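Local coordinates for protein Dot/Icm T4SS effector (Legionella pneumophila subsp. pneumophila, PDB 4HFV) that is of unknown molecular function but is a putative effector delivered by the Dot/Icm type IV secretion system, possibly with a part in metaeffector activity, at residues T22-H27 against A31-D36; P51-L56 against S100-S105; G14-S19 against K58-L63. All coordinates share one frame; numbering follows the deposited sequence.

How the contacts relate
All three contacts fasten neighbours in an all-helical fold, and none has a hydrogen bond across its own two segments. Contacts 2 and 3 are buried and both use helix 49-64, which meets helix 101-109 in contact 2 and helix 9-27 in contact 3. Contact 1 lies nearer the surface, where the end of helix 9-27 meets the chain that leaves it. All three rest on apolar packing: a phenyl ring in contact 2, methyls with the alkyl part of a basic side chain in contacts 1 and 3. Leu23 packs on Val53 and Phe102 between contacts 1 and 2. Arg17 of contact 3 probably hydrogen-bonds the backbone of Glu35 in contact 1.

Contact 1 (T22-H27 against A31-D36); sequences TLIKSH and AKIIED
Ile24 sets its CG2 methyl against Ala31 and Ile33. In this all-helical fold the chain leaves helix 9-27, turns within a few residues, and the irregular segment 31-36 folds back beside the end of the helix. The tightest touch is Ile24 CG2 to Ala31 CB, at 3.6 Å. The same methyl lies 4.1 Å from Ile33 CD1, and the side chains of Ile24 and Ile33 reach toward each other tip to tip. One methyl of the helix therefore serves two residues of the loop. With the longer CG1 branch of Ile24 beside the backbone N (chi1 -74°), CG2 is left to face the loop.

Lys25 adds its alkyl chain at the margin, with its CE 4.2 Å from Ile33 CG1. No hydrogen bond joins the two segments, so their direct attachment rests on apolar packing. Ile24 is buried and also packs on Ser41 and Val45, while Ile33 packs on Leu38. Later parts of the same loop thus help enclose both isoleucines. Within 22-27, Ser26 OG donates to Leu23 O at 2.8 Å, tilted 25° from the carbonyl plane. In the loop, Lys32 reaches forward along the chain, and its NZ donates to Ile33 O at 2.7 Å, from above the carbonyl plane.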
loop_
_atom_site.group_PDB
_atom_site.type_symbol
_atom_site.label_atom_id
_atom_site.label_comp_id
_atom_site.label_asym_id
_atom_site.label_seq_id
_atom_site.Cartn_x
_atom_site.Cartn_y
_atom_site.Cartn_z
ATOM N N THR A 22 -8.954 -26.818 -23.561
ATOM C CA THR A 22 -10.318 -27.337 -23.554
ATOM C C THR A 22 -11.263 -26.222 -24.022
ATOM O O THR A 22 -12.146 -26.453 -24.826
ATOM C CB THR A 22 -10.689 -27.830 -22.126
ATOM O OG1 THR A 22 -9.898 -28.997 -21.844
ATOM C CG2 THR A 22 -12.210 -28.180 -22.035
ATOM N N LEU A 23 -11.033 -25.004 -23.521
ATOM C CA LEU A 23 -11.807 -23.815 -23.923
ATOM C C LEU A 23 -11.734 -23.608 -25.438
ATOM O O LEU A 23 -12.736 -23.364 -26.097
ATOM C CB LEU A 23 -11.278 -22.540 -23.187
ATOM C CG LEU A 23 -12.181 -21.288 -23.319
ATOM C CD1 LEU A 23 -13.592 -21.553 -22.687
ATOM C CD2 LEU A 23 -11.532 -20.055 -22.693
ATOM N N ILE A 24 -10.540 -23.701 -25.995
ATOM C CA ILE A 24 -10.346 -23.556 -27.422
ATOM C C ILE A 24 -11.153 -24.628 -28.189
ATOM O O ILE A 24 -11.868 -24.332 -29.157
ATOM C CB ILE A 24 -8.833 -23.653 -27.775
ATOM C CG1 ILE A 24 -8.087 -22.367 -27.347
ATOM C CG2 ILE A 24 -8.621 -23.862 -29.272
ATOM C CD1 ILE A 24 -6.574 -22.568 -27.202
ATOM N N LYS A 25 -11.029 -25.875 -27.736
ATOM C CA LYS A 25 -11.666 -26.992 -28.376
ATOM C C LYS A 25 -13.188 -26.962 -28.220
ATOM O O LYS A 25 -13.864 -27.513 -29.078
ATOM C CB LYS A 25 -11.053 -28.314 -27.889
ATOM C CG LYS A 25 -9.734 -28.646 -28.589
ATOM C CD LYS A 25 -8.982 -29.783 -27.878
ATOM C CE LYS A 25 -7.734 -30.246 -28.665
ATOM N NZ LYS A 25 -7.113 -31.431 -28.000
ATOM N N SER A 26 -13.710 -26.321 -27.163
ATOM C CA SER A 26 -15.167 -26.201 -26.989
ATOM C C SER A 26 -15.770 -25.340 -28.093
ATOM O O SER A 26 -16.940 -25.466 -28.382
ATOM C CB SER A 26 -15.583 -25.656 -25.602
ATOM O OG SER A 26 -15.256 -24.279 -25.457
ATOM N N HIS A 27 -14.980 -24.456 -28.698
ATOM C CA HIS A 27 -15.459 -23.699 -29.872
ATOM C C HIS A 27 -15.142 -24.423 -31.193
ATOM O O HIS A 27 -15.958 -24.424 -32.119
ATOM C CB HIS A 27 -14.894 -22.254 -29.913
ATOM C CG HIS A 27 -15.283 -21.498 -31.153
ATOM N ND1 HIS A 27 -14.375 -21.151 -32.132
ATOM C CD2 HIS A 27 -16.493 -21.067 -31.594
ATOM C CE1 HIS A 27 -15.004 -20.521 -33.109
ATOM N NE2 HIS A 27 -16.291 -20.466 -32.813
ATOM N N ALA A 31 -9.335 -27.641 -33.640
ATOM C CA ALA A 31 -8.260 -26.639 -33.539
ATOM C C ALA A 31 -6.916 -27.338 -33.521
ATOM O O ALA A 31 -6.718 -28.355 -32.838
ATOM C CB ALA A 31 -8.422 -25.795 -32.327
ATOM N N LYS A 32 -5.975 -26.813 -34.274
ATOM C CA LYS A 32 -4.657 -27.422 -34.254
ATOM C C LYS A 32 -3.799 -26.654 -33.246
ATOM O O LYS A 32 -3.442 -25.509 -33.471
ATOM C CB LYS A 32 -4.025 -27.447 -35.647
ATOM C CG LYS A 32 -2.517 -27.676 -35.629
ATOM C CD LYS A 32 -2.083 -28.814 -34.698
ATOM C CE LYS A 32 -0.559 -28.992 -34.728
ATOM N NZ LYS A 32 0.019 -29.433 -33.420
ATOM N N ILE A 33 -3.527 -27.314 -32.120
ATOM C CA ILE A 33 -2.796 -26.747 -31.011
ATOM C C ILE A 33 -1.322 -26.912 -31.233
ATOM O O ILE A 33 -0.804 -28.032 -31.262
ATOM C CB ILE A 33 -3.082 -27.494 -29.683
ATOM C CG1 ILE A 33 -4.586 -27.544 -29.377
ATOM C CG2 ILE A 33 -2.301 -26.859 -28.537
ATOM C CD1 ILE A 33 -5.261 -26.208 -29.288
ATOM N N ILE A 34 -0.623 -25.799 -31.331
ATOM C CA ILE A 34 0.821 -25.857 -31.308
ATOM C C ILE A 34 1.257 -25.753 -29.843
ATOM O O ILE A 34 1.044 -24.722 -29.209
ATOM C CB ILE A 34 1.437 -24.713 -32.102
ATOM C CG1 ILE A 34 0.763 -24.585 -33.469
ATOM C CG2 ILE A 34 2.974 -24.928 -32.248
ATOM C CD1 ILE A 34 1.333 -25.516 -34.505
ATOM N N GLU A 35 1.849 -26.820 -29.306
ATOM C CA GLU A 35 2.248 -26.861 -27.892
ATOM C C GLU A 35 2.968 -25.580 -27.408
ATOM O O GLU A 35 2.545 -24.929 -26.434
ATOM C CB GLU A 35 3.140 -28.081 -27.618
ATOM C CG GLU A 35 3.352 -28.373 -26.118
ATOM C CD GLU A 35 4.504 -29.345 -25.831
ATOM O OE1 GLU A 35 5.419 -28.965 -25.063
ATOM O OE2 GLU A 35 4.487 -30.486 -26.359
ATOM N N ASP A 36 4.067 -25.215 -28.058
ATOM C CA ASP A 36 4.832 -24.069 -27.556
ATOM C C ASP A 36 4.291 -22.711 -28.066
ATOM O O ASP A 36 4.896 -21.659 -27.822
ATOM C CB ASP A 36 6.338 -24.254 -27.804
ATOM C CG ASP A 36 6.794 -23.685 -29.123
ATOM O OD1 ASP A 36 6.381 -24.244 -30.165
ATOM O OD2 ASP A 36 7.576 -22.692 -29.117
#

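Contact 2 (P51-L56 against S100-S105); sequences PQVLVL and SDFYKS
Phe102 points its ring from helix 101-109 at Leu56 and Val53 of helix 49-64. Leu56 comes from the opposite direction and meets the ring at its edge, near the ring plane, with its CD1 3.8 Å from Phe102 CZ. Val53 approaches obliquely, and its CG2 is 4.4 Å from the same Phe102 CZ. The far end of the ring thus carries both touches. CG of Phe102 is anti to the backbone N (chi1 -166°), which sends the ring across to helix 49-64.

This is buried helix-to-helix packing bridged by one aromatic side chain, since the closest CA atoms, Val53 CA and Phe102 CA, are 10.1 Å apart. Ile20 of helix 9-27 packs on both Phe102 and Val53, while Ile84 of helix 70-90 packs on Leu56.

Ser100 is the N-cap of the helix that bears the ring. Its OG accepts from Tyr103 N at 2.9 Å, with an N-H...O angle of 162°. A citrate, probably from the crystallisation liquor, sits at this helix start and is hydrogen-bonded to Phe102 N and Ser100 OG. Ser105, three residues after Phe102, donates from OG to Phe102 O at 2.8 Å.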
loop_
_atom_site.group_PDB
_atom_site.type_symbol
_atom_site.label_atom_id
_atom_site.label_comp_id
_atom_site.label_asym_id
_atom_site.label_seq_id
_atom_site.Cartn_x
_atom_site.Cartn_y
_atom_site.Cartn_z
ATOM N N PRO A 51 -8.600 -11.789 -23.606
ATOM C CA PRO A 51 -7.511 -11.156 -22.858
ATOM C C PRO A 51 -7.174 -11.890 -21.572
ATOM O O PRO A 51 -6.006 -11.833 -21.138
ATOM C CB PRO A 51 -8.014 -9.710 -22.607
ATOM C CG PRO A 51 -9.491 -9.747 -22.772
ATOM C CD PRO A 51 -9.774 -10.913 -23.736
ATOM N N GLN A 52 -8.138 -12.572 -20.956
ATOM C CA GLN A 52 -7.826 -13.317 -19.745
ATOM C C GLN A 52 -6.863 -14.445 -20.076
ATOM O O GLN A 52 -5.881 -14.682 -19.372
ATOM C CB GLN A 52 -9.098 -13.855 -19.130
ATOM C CG GLN A 52 -10.057 -12.765 -18.742
ATOM C CD GLN A 52 -11.412 -13.315 -18.369
ATOM O OE1 GLN A 52 -11.857 -14.322 -18.923
ATOM N NE2 GLN A 52 -12.068 -12.676 -17.396
ATOM N N VAL A 53 -7.123 -15.128 -21.184
ATOM C CA VAL A 53 -6.256 -16.200 -21.578
ATOM C C VAL A 53 -4.857 -15.714 -21.917
ATOM O O VAL A 53 -3.896 -16.308 -21.456
ATOM C CB VAL A 53 -6.912 -17.025 -22.767
ATOM C CG1 VAL A 53 -5.926 -17.930 -23.414
ATOM C CG2 VAL A 53 -8.048 -17.831 -22.232
ATOM N N LEU A 54 -4.747 -14.613 -22.669
ATOM C CA LEU A 54 -3.441 -14.073 -23.059
ATOM C C LEU A 54 -2.655 -13.557 -21.851
ATOM O O LEU A 54 -1.432 -13.763 -21.736
ATOM C CB LEU A 54 -3.584 -13.005 -24.164
ATOM C CG LEU A 54 -4.127 -13.530 -25.513
ATOM C CD1 LEU A 54 -4.434 -12.368 -26.477
ATOM C CD2 LEU A 54 -3.094 -14.433 -26.099
ATOM N N VAL A 55 -3.350 -12.973 -20.893
ATOM C CA VAL A 55 -2.654 -12.540 -19.679
ATOM C C VAL A 55 -2.118 -13.698 -18.869
ATOM O O VAL A 55 -0.971 -13.670 -18.409
ATOM C CB VAL A 55 -3.547 -11.668 -18.839
ATOM C CG1 VAL A 55 -2.941 -11.497 -17.463
ATOM C CG2 VAL A 55 -3.667 -10.324 -19.568
ATOM N N LEU A 56 -2.918 -14.766 -18.755
ATOM C CA LEU A 56 -2.458 -15.981 -18.093
ATOM C C LEU A 56 -1.247 -16.581 -18.794
ATOM O O LEU A 56 -0.270 -16.920 -18.143
ATOM C CB LEU A 56 -3.571 -17.042 -18.037
ATOM C CG LEU A 56 -4.613 -16.820 -16.950
ATOM C CD1 LEU A 56 -5.931 -17.647 -17.217
ATOM C CD2 LEU A 56 -3.938 -17.249 -15.678
ATOM N N SER A 100 -19.975 -21.192 -16.102
ATOM C CA SER A 100 -18.775 -21.048 -16.942
ATOM C C SER A 100 -17.845 -22.233 -16.670
ATOM O O SER A 100 -17.375 -22.426 -15.537
ATOM C CB SER A 100 -18.062 -19.709 -16.616
ATOM O OG SER A 100 -16.677 -19.752 -16.947
ATOM N N ASP A 101 -17.622 -23.060 -17.683
ATOM C CA ASP A 101 -16.669 -24.170 -17.571
ATOM C C ASP A 101 -15.256 -23.642 -17.226
ATOM O O ASP A 101 -14.488 -24.312 -16.518
ATOM C CB ASP A 101 -16.614 -25.006 -18.872
ATOM C CG ASP A 101 -17.716 -26.069 -18.970
ATOM O OD1 ASP A 101 -18.622 -26.115 -18.126
ATOM O OD2 ASP A 101 -17.651 -26.885 -19.933
ATOM N N PHE A 102 -14.868 -22.476 -17.743
ATOM C CA PHE A 102 -13.522 -21.948 -17.446
ATOM C C PHE A 102 -13.424 -21.544 -15.986
ATOM O O PHE A 102 -12.403 -21.809 -15.305
ATOM C CB PHE A 102 -13.149 -20.785 -18.378
ATOM C CG PHE A 102 -11.686 -20.433 -18.363
ATOM C CD1 PHE A 102 -10.723 -21.360 -18.779
ATOM C CD2 PHE A 102 -11.275 -19.156 -17.989
ATOM C CE1 PHE A 102 -9.349 -21.017 -18.789
ATOM C CE2 PHE A 102 -9.918 -18.793 -17.994
ATOM C CZ PHE A 102 -8.945 -19.721 -18.393
ATOM N N TYR A 103 -14.499 -20.951 -15.479
ATOM C CA TYR A 103 -14.579 -20.630 -14.067
ATOM C C TYR A 103 -14.414 -21.883 -13.230
ATOM O O TYR A 103 -13.610 -21.946 -12.298
ATOM C CB TYR A 103 -15.926 -19.976 -13.739
ATOM C CG TYR A 103 -16.074 -19.635 -12.253
ATOM C CD1 TYR A 103 -15.649 -18.397 -11.758
ATOM C CD2 TYR A 103 -16.631 -20.557 -11.357
ATOM C CE1 TYR A 103 -15.792 -18.064 -10.396
ATOM C CE2 TYR A 103 -16.777 -20.244 -9.997
ATOM C CZ TYR A 103 -16.378 -19.011 -9.524
ATOM O OH TYR A 103 -16.508 -18.710 -8.200
ATOM N N LYS A 104 -15.185 -22.913 -13.569
ATOM C CA LYS A 104 -15.074 -24.173 -12.869
ATOM C C LYS A 104 -13.659 -24.728 -12.868
ATOM O O LYS A 104 -13.215 -25.290 -11.857
ATOM C CB LYS A 104 -15.994 -25.208 -13.479
ATOM C CG LYS A 104 -17.399 -25.080 -13.030
ATOM C CD LYS A 104 -18.152 -26.439 -13.137
ATOM C CE LYS A 104 -18.529 -26.796 -14.553
ATOM N NZ LYS A 104 -19.389 -28.071 -14.604
ATOM N N SER A 105 -12.989 -24.613 -14.012
ATOM C CA SER A 105 -11.629 -25.101 -14.173
ATOM C C SER A 105 -10.637 -24.333 -13.293
ATOM O O SER A 105 -9.678 -24.923 -12.740
ATOM C CB SER A 105 -11.221 -25.063 -15.661
ATOM O OG SER A 105 -10.653 -23.799 -16.040
#

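Contact 3 (G14-S19 against K58-L63); sequences GSIRES and KTIELL
Ile60 pushes its CD1 methyl from helix 49-64 against two neighbouring side chains of helix 9-27. Ile16 CG2 lies 4.2 Å from Ile60 CD1. Arg17 comes next, with its CG 4.5 Å from the same Ile60 CD1. The nearest CA atoms, Arg17 CA and Ile60 CA, are 9.4 Å apart. The gap between the helices is therefore spanned by side chains, with Ile60 giving the larger share of the buried surface. Its CG1 branch is anti to the carbonyl carbon (chi1 -76°), and this branch carries CD1 to the neighbouring helix.

The contact belongs to the buried packing of the helical fold. Leu77 of helix 70-90 covers both Ile16 and Ile60, so three helices meet here. Earlier turns of helix 9-27 also reach Ile60, through Tyr9 and Lys13.

Arg17 divides its roles. Its CG is part of the apolar layer, while its NH2 is hydrogen-bonded to the backbone carbonyl Glu35 O in the loop after its own helix. A salt bridge stays within helix 49-64: Lys58 NZ bridges to Glu61 OE1 at 2.9 Å, meeting the carboxylate on its syn side, 28° out of plane. No polar bond spans these two segments. Their direct attachment thus rests on the burial of hydrocarbon, while the polar end of Arg17 turns to a backbone carbonyl outside the two segments.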
loop_
_atom_site.group_PDB
_atom_site.type_symbol
_atom_site.label_atom_id
_atom_site.label_comp_id
_atom_site.label_asym_id
_atom_site.label_seq_id
_atom_site.Cartn_x
_atom_site.Cartn_y
_atom_site.Cartn_z
ATOM N N GLY A 14 0.390 -26.316 -15.646
ATOM C CA GLY A 14 -0.139 -27.426 -16.417
ATOM C C GLY A 14 -1.658 -27.446 -16.473
ATOM O O GLY A 14 -2.249 -27.634 -17.541
ATOM N N SER A 15 -2.330 -27.229 -15.350
ATOM C CA SER A 15 -3.775 -27.389 -15.400
ATOM C C SER A 15 -4.398 -26.174 -16.054
ATOM O O SER A 15 -5.417 -26.296 -16.716
ATOM C CB SER A 15 -4.384 -27.678 -14.011
ATOM O OG SER A 15 -4.241 -26.573 -13.193
ATOM N N ILE A 16 -3.767 -25.003 -15.943
ATOM C CA ILE A 16 -4.312 -23.832 -16.604
ATOM C C ILE A 16 -4.167 -23.998 -18.117
ATOM O O ILE A 16 -5.060 -23.649 -18.878
ATOM C CB ILE A 16 -3.625 -22.534 -16.109
ATOM C CG1 ILE A 16 -4.138 -22.170 -14.709
ATOM C CG2 ILE A 16 -3.862 -21.362 -17.085
ATOM C CD1 ILE A 16 -3.343 -21.094 -14.092
ATOM N N ARG A 17 -3.029 -24.531 -18.551
ATOM C CA ARG A 17 -2.801 -24.720 -19.970
ATOM C C ARG A 17 -3.847 -25.754 -20.450
ATOM O O ARG A 17 -4.399 -25.605 -21.546
ATOM C CB ARG A 17 -1.363 -25.197 -20.250
ATOM C CG ARG A 17 -0.293 -24.081 -20.120
ATOM C CD ARG A 17 1.122 -24.548 -20.490
ATOM N NE ARG A 17 1.063 -25.345 -21.703
ATOM C CZ ARG A 17 1.217 -24.870 -22.942
ATOM N NH1 ARG A 17 1.534 -23.597 -23.162
ATOM N NH2 ARG A 17 1.059 -25.686 -23.976
ATOM N N GLU A 18 -4.142 -26.766 -19.623
ATOM C CA GLU A 18 -5.091 -27.796 -20.057
ATOM C C GLU A 18 -6.487 -27.171 -20.218
ATOM O O GLU A 18 -7.189 -27.465 -21.219
ATOM C CB GLU A 18 -5.155 -28.992 -19.123
ATOM C CG GLU A 18 -6.080 -30.158 -19.673
ATOM C CD GLU A 18 -5.865 -30.532 -21.171
ATOM O OE1 GLU A 18 -4.701 -30.631 -21.628
ATOM O OE2 GLU A 18 -6.874 -30.730 -21.902
ATOM N N SER A 19 -6.880 -26.315 -19.279
ATOM C CA SER A 19 -8.197 -25.694 -19.356
ATOM C C SER A 19 -8.306 -24.745 -20.560
ATOM O O SER A 19 -9.382 -24.575 -21.146
ATOM C CB SER A 19 -8.537 -24.999 -18.034
ATOM O OG SER A 19 -8.552 -25.952 -16.973
ATOM N N LYS A 58 0.852 -15.027 -20.943
ATOM C CA LYS A 58 2.022 -14.145 -20.866
ATOM C C LYS A 58 2.660 -14.232 -19.472
ATOM O O LYS A 58 3.888 -14.258 -19.330
ATOM C CB LYS A 58 1.682 -12.690 -21.168
ATOM C CG LYS A 58 2.848 -11.772 -21.139
ATOM C CD LYS A 58 3.926 -12.079 -22.181
ATOM C CE LYS A 58 3.360 -12.067 -23.584
ATOM N NZ LYS A 58 4.460 -12.272 -24.591
ATOM N N THR A 59 1.817 -14.297 -18.466
ATOM C CA THR A 59 2.290 -14.430 -17.081
ATOM C C THR A 59 3.124 -15.691 -16.965
ATOM O O THR A 59 4.236 -15.649 -16.449
ATOM C CB THR A 59 1.109 -14.340 -16.080
ATOM O OG1 THR A 59 0.642 -12.995 -16.065
ATOM C CG2 THR A 59 1.473 -14.751 -14.668
ATOM N N ILE A 60 2.617 -16.812 -17.474
ATOM C CA ILE A 60 3.363 -18.051 -17.426
ATOM C C ILE A 60 4.707 -17.995 -18.160
ATOM O O ILE A 60 5.724 -18.451 -17.641
ATOM C CB ILE A 60 2.509 -19.193 -18.001
ATOM C CG1 ILE A 60 1.438 -19.624 -16.984
ATOM C CG2 ILE A 60 3.379 -20.326 -18.359
ATOM C CD1 ILE A 60 0.243 -20.414 -17.638
ATOM N N GLU A 61 4.719 -17.438 -19.373
ATOM C CA GLU A 61 5.970 -17.247 -20.138
ATOM C C GLU A 61 6.999 -16.406 -19.334
ATOM O O GLU A 61 8.216 -16.675 -19.321
ATOM C CB GLU A 61 5.625 -16.534 -21.460
ATOM C CG GLU A 61 6.798 -16.300 -22.443
ATOM C CD GLU A 61 6.460 -15.277 -23.552
ATOM O OE1 GLU A 61 5.271 -14.958 -23.752
ATOM O OE2 GLU A 61 7.382 -14.771 -24.229
ATOM N N LEU A 62 6.528 -15.365 -18.674
ATOM C CA LEU A 62 7.452 -14.449 -17.996
ATOM C C LEU A 62 8.012 -15.119 -16.734
ATOM O O LEU A 62 9.214 -15.059 -16.450
ATOM C CB LEU A 62 6.773 -13.106 -17.673
ATOM C CG LEU A 62 6.436 -12.191 -18.880
ATOM C CD1 LEU A 62 5.521 -11.022 -18.470
ATOM C CD2 LEU A 62 7.685 -11.687 -19.561
ATOM N N LEU A 63 7.144 -15.774 -15.980
ATOM C CA LEU A 63 7.615 -16.516 -14.812
ATOM C C LEU A 63 8.602 -17.612 -15.209
ATOM O O LEU A 63 9.626 -17.792 -14.549
ATOM C CB LEU A 63 6.425 -17.071 -14.022
ATOM C CG LEU A 63 5.548 -15.992 -13.388
ATOM C CD1 LEU A 63 4.259 -16.510 -12.891
ATOM C CD2 LEU A 63 6.301 -15.248 -12.219
#